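Local coordinates for nucleocapsid protein (Sin Nombre virus, PDB 2IC6) that probably packages the negative-strand viral RNA genome and is here represented by its N-terminal antiparallel coiled-coil domain, at residues Q11-I14 and T15-E18; T23-Q26 and K27-D30. The protein carries 1 engineered substitution. One frame throughout, in Å; residues are numbered along the deposited sequence.

The modelled chain is a helical hairpin: helix 6-37 runs out, a short turn follows, and helix 41-74 returns beside it as an antiparallel coiled coil. Both contacts lie on helix 6-37. Contact 1 comes first, at 11-18, and contact 2 follows at 23-30, with centres about 18 Å apart. Each joins two consecutive turns of helix, so neither closes a loop beyond the i to i+4 rings of the backbone. They stand in series and neither nest nor cross. Through I14, H17, T24 and L28 both reach helix 41-74: contact 1 meets L61, L64 and L68 in its C-terminal half, and contact 2 meets its earlier part, from L47 to L57.

Contact 1: Q11-I14 and T15-E18; sequences QDNI and TLHE
N13 and H17 make the central polar contact of residues 11-18, one turn apart on a single helix. The carbonyl O of N13 accepts two bonds from H17. The backbone N gives the usual helical one, and ring ND1 adds a second at 2.8 Å from N13 O. The two donors approach from opposite faces of the carbonyl plane. ND1 stands 39° above that plane, yet the oxygen lies in the plane of the ring, at its edge. A chi1 of -76° turns the imidazole back beside its own backbone N, over this carbonyl, and the bond helps fix the ring's rotation.

Backbone bonds T15 N to Q11 O, L16 N to D12 O and E18 N to I14 O complete the turns. One water bridges D12 OD1 and T15 OG1, 2.8 Å from each. D12 OD1 also forms a salt bridge with K8.

I14 CG2 lies 4.1 Å from E18 CG, the two side chains running alongside and pointing the same way. E18 carries its carboxylate on to a salt bridge with K65.

I14 packs on L64 and L68 and H17 on L61, so this face of helix 6-37 meets helix 41-74 in the antiparallel coiled coil.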
loop_
_atom_site.group_PDB
_atom_site.type_symbol
_atom_site.label_atom_id
_atom_site.label_comp_id
_atom_site.label_asym_id
_atom_site.label_seq_id
_atom_site.Cartn_x
_atom_site.Cartn_y
_atom_site.Cartn_z
ATOM N N GLN A 11 6.409 -12.536 7.504
ATOM C CA GLN A 11 6.750 -11.284 8.185
ATOM C C GLN A 11 7.629 -10.361 7.384
ATOM O O GLN A 11 7.374 -9.160 7.347
ATOM C CB GLN A 11 7.444 -11.585 9.511
ATOM C CG GLN A 11 7.575 -10.339 10.492
ATOM C CD GLN A 11 6.238 -9.580 10.856
ATOM O OE1 GLN A 11 5.447 -9.932 11.754
ATOM N NE2 GLN A 11 6.012 -8.518 10.147
ATOM N N ASP A 12 8.674 -10.858 6.722
ATOM C CA ASP A 12 9.529 -10.006 5.909
ATOM C C ASP A 12 8.768 -9.429 4.755
ATOM O O ASP A 12 9.021 -8.293 4.373
ATOM C CB ASP A 12 10.765 -10.775 5.457
ATOM C CG ASP A 12 11.760 -11.010 6.590
ATOM O OD1 ASP A 12 11.673 -10.421 7.692
ATOM O OD2 ASP A 12 12.664 -11.840 6.381
ATOM N N ASN A 13 7.852 -10.202 4.180
ATOM C CA ASN A 13 7.049 -9.674 3.092
ATOM C C ASN A 13 6.097 -8.587 3.578
ATOM O O ASN A 13 5.888 -7.595 2.889
ATOM C CB ASN A 13 6.323 -10.831 2.430
ATOM C CG ASN A 13 5.881 -10.566 1.022
ATOM O OD1 ASN A 13 5.066 -11.352 0.490
ATOM N ND2 ASN A 13 6.389 -9.546 0.407
ATOM N N ILE A 14 5.546 -8.726 4.775
ATOM C CA ILE A 14 4.724 -7.688 5.357
ATOM C C ILE A 14 5.608 -6.466 5.499
ATOM O O ILE A 14 5.197 -5.371 5.155
ATOM C CB ILE A 14 4.104 -8.147 6.703
ATOM C CG1 ILE A 14 3.014 -9.205 6.422
ATOM C CG2 ILE A 14 3.531 -6.986 7.550
ATOM C CD1 ILE A 14 2.528 -9.964 7.689
ATOM N N THR A 15 6.809 -6.605 6.045
ATOM C CA THR A 15 7.711 -5.399 6.145
ATOM C C THR A 15 7.952 -4.713 4.834
ATOM O O THR A 15 7.899 -3.470 4.761
ATOM C CB THR A 15 9.068 -5.814 6.690
ATOM O OG1 THR A 15 8.810 -6.325 7.984
ATOM C CG2 THR A 15 10.114 -4.650 6.742
ATOM N N LEU A 16 8.303 -5.436 3.801
ATOM C CA LEU A 16 8.590 -4.855 2.506
ATOM C C LEU A 16 7.362 -4.130 2.033
ATOM O O LEU A 16 7.467 -3.003 1.530
ATOM C CB LEU A 16 9.005 -5.926 1.545
ATOM C CG LEU A 16 9.304 -5.491 0.130
ATOM C CD1 LEU A 16 10.419 -4.520 0.174
ATOM C CD2 LEU A 16 9.588 -6.745 -0.679
ATOM N N HIS A 17 6.187 -4.748 2.218
ATOM C CA HIS A 17 4.967 -4.074 1.774
ATOM C C HIS A 17 4.611 -2.853 2.621
ATOM O O HIS A 17 4.120 -1.878 2.034
ATOM C CB HIS A 17 3.846 -5.082 1.656
ATOM C CG HIS A 17 3.948 -5.954 0.429
ATOM N ND1 HIS A 17 4.745 -7.079 0.392
ATOM C CD2 HIS A 17 3.344 -5.879 -0.787
ATOM C CE1 HIS A 17 4.617 -7.649 -0.802
ATOM N NE2 HIS A 17 3.778 -6.943 -1.534
ATOM N N GLU A 18 4.838 -2.906 3.937
ATOM C CA GLU A 18 4.596 -1.749 4.766
ATOM C C GLU A 18 5.504 -0.595 4.367
ATOM O O GLU A 18 5.096 0.581 4.339
ATOM C CB GLU A 18 4.860 -2.077 6.217
ATOM C CG GLU A 18 3.880 -2.989 6.817
ATOM C CD GLU A 18 2.551 -2.422 7.167
ATOM O OE1 GLU A 18 1.778 -3.138 7.879
ATOM O OE2 GLU A 18 2.188 -1.267 6.789
HETATM O O HOH W 1 10.901 -7.952 8.722
#

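Contact 2: T23-Q26 and K27-D30; sequences TTRQ and KLKD
Q26 and D30, one helical turn apart, are joined twice. D30 N binds Q26 O through the backbone, and the side-chain amide reaches the carboxylate, with Q26 NE2 3.1 Å from D30 OD2. The oxygen lies in the amide plane, but NE2 meets it from above the carboxylate plane, 43° out.

The other end of the amide faces K29. A water donates to Q26 OE1, 2.7 Å away. It accepts from K29 NZ at 3.0 Å. The Q26 chain leaves with CG opposite its backbone N (chi1 -179°) and bends at chi2 (61°). The bend swings the amide forward between D30 and the water. K29 stays extended beyond CG and crosses Q26 at about a right angle, with its CG 3.3 Å from R25 O.

Further out, K27 N to T23 O, L28 N to T24 O and K29 N to R25 O are the backbone bonds of the same turns. R25 forms a salt bridge with E58 of helix 41-74. T24 packs on A53 and L57, and L28 on L47 and R51.

T24 and L28 thus face the coiled-coil interface, while Q26, K29 and D30 form a polar surface network. Its opposite charges probably favour the amide's orientation.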
loop_
_atom_site.group_PDB
_atom_site.type_symbol
_atom_site.label_atom_id
_atom_site.label_comp_id
_atom_site.label_asym_id
_atom_site.label_seq_id
_atom_site.Cartn_x
_atom_site.Cartn_y
_atom_site.Cartn_z
ATOM N N THR A 23 6.098 4.812 1.180
ATOM C CA THR A 23 6.590 5.609 0.105
ATOM C C THR A 23 5.492 5.894 -0.914
ATOM O O THR A 23 5.386 7.044 -1.433
ATOM C CB THR A 23 7.818 4.948 -0.519
ATOM O OG1 THR A 23 7.568 3.712 -1.018
ATOM C CG2 THR A 23 8.868 4.809 0.494
ATOM N N THR A 24 4.649 4.919 -1.203
ATOM C CA THR A 24 3.547 5.127 -2.130
ATOM C C THR A 24 2.540 6.109 -1.574
ATOM O O THR A 24 1.979 6.937 -2.309
ATOM C CB THR A 24 2.924 3.823 -2.578
ATOM O OG1 THR A 24 3.951 2.940 -3.053
ATOM C CG2 THR A 24 2.074 4.060 -3.792
ATOM N N ARG A 25 2.279 6.064 -0.278
ATOM C CA ARG A 25 1.381 7.034 0.340
ATOM C C ARG A 25 1.957 8.435 0.280
ATOM O O ARG A 25 1.184 9.399 0.139
ATOM C CB ARG A 25 0.999 6.634 1.771
ATOM C CG ARG A 25 -0.153 5.712 1.857
ATOM C CD ARG A 25 -0.661 5.424 3.277
ATOM N NE ARG A 25 -2.071 4.862 3.291
ATOM C CZ ARG A 25 -3.169 5.563 3.012
ATOM N NH1 ARG A 25 -4.303 4.967 2.894
ATOM N NH2 ARG A 25 -3.140 6.912 2.865
ATOM N N GLN A 26 3.259 8.602 0.361
ATOM C CA GLN A 26 3.826 9.953 0.204
ATOM C C GLN A 26 3.575 10.460 -1.207
ATOM O O GLN A 26 3.212 11.610 -1.419
ATOM C CB GLN A 26 5.319 9.975 0.571
ATOM C CG GLN A 26 5.860 11.371 0.430
ATOM C CD GLN A 26 5.188 12.363 1.321
ATOM O OE1 GLN A 26 5.046 12.129 2.502
ATOM N NE2 GLN A 26 4.750 13.479 0.764
ATOM N N LYS A 27 3.776 9.594 -2.194
ATOM C CA LYS A 27 3.492 9.955 -3.577
ATOM C C LYS A 27 2.008 10.312 -3.768
ATOM O O LYS A 27 1.670 11.224 -4.504
ATOM C CB LYS A 27 3.938 8.810 -4.511
ATOM C CG LYS A 27 5.432 8.574 -4.551
ATOM C CD LYS A 27 5.770 7.287 -5.248
ATOM C CE LYS A 27 7.212 7.054 -5.379
ATOM N NZ LYS A 27 7.576 7.607 -6.704
ATOM N N LEU A 28 1.126 9.590 -3.077
ATOM C CA LEU A 28 -0.279 9.940 -3.093
ATOM C C LEU A 28 -0.533 11.312 -2.490
ATOM O O LEU A 28 -1.282 12.102 -3.071
ATOM C CB LEU A 28 -1.083 8.848 -2.355
ATOM C CG LEU A 28 -2.554 9.144 -2.156
ATOM C CD1 LEU A 28 -3.257 9.363 -3.482
ATOM C CD2 LEU A 28 -3.191 8.052 -1.335
ATOM N N LYS A 29 0.076 11.612 -1.347
ATOM C CA LYS A 29 -0.115 12.925 -0.713
ATOM C C LYS A 29 0.306 14.026 -1.670
ATOM O O LYS A 29 -0.398 15.043 -1.777
ATOM C CB LYS A 29 0.676 13.002 0.595
ATOM C CG LYS A 29 0.122 12.108 1.665
ATOM C CD LYS A 29 0.968 12.136 2.994
ATOM C CE LYS A 29 0.594 11.065 3.956
ATOM N NZ LYS A 29 1.361 11.371 5.174
ATOM N N ASP A 30 1.424 13.846 -2.367
ATOM C CA ASP A 30 1.873 14.835 -3.332
ATOM C C ASP A 30 0.811 15.018 -4.420
ATOM O O ASP A 30 0.513 16.154 -4.849
ATOM C CB ASP A 30 3.172 14.320 -4.060
ATOM C CG ASP A 30 4.452 14.046 -3.226
ATOM O OD1 ASP A 30 5.413 13.318 -3.738
ATOM O OD2 ASP A 30 4.579 14.572 -2.176
HETATM O O HOH W 2 4.182 10.465 4.509
#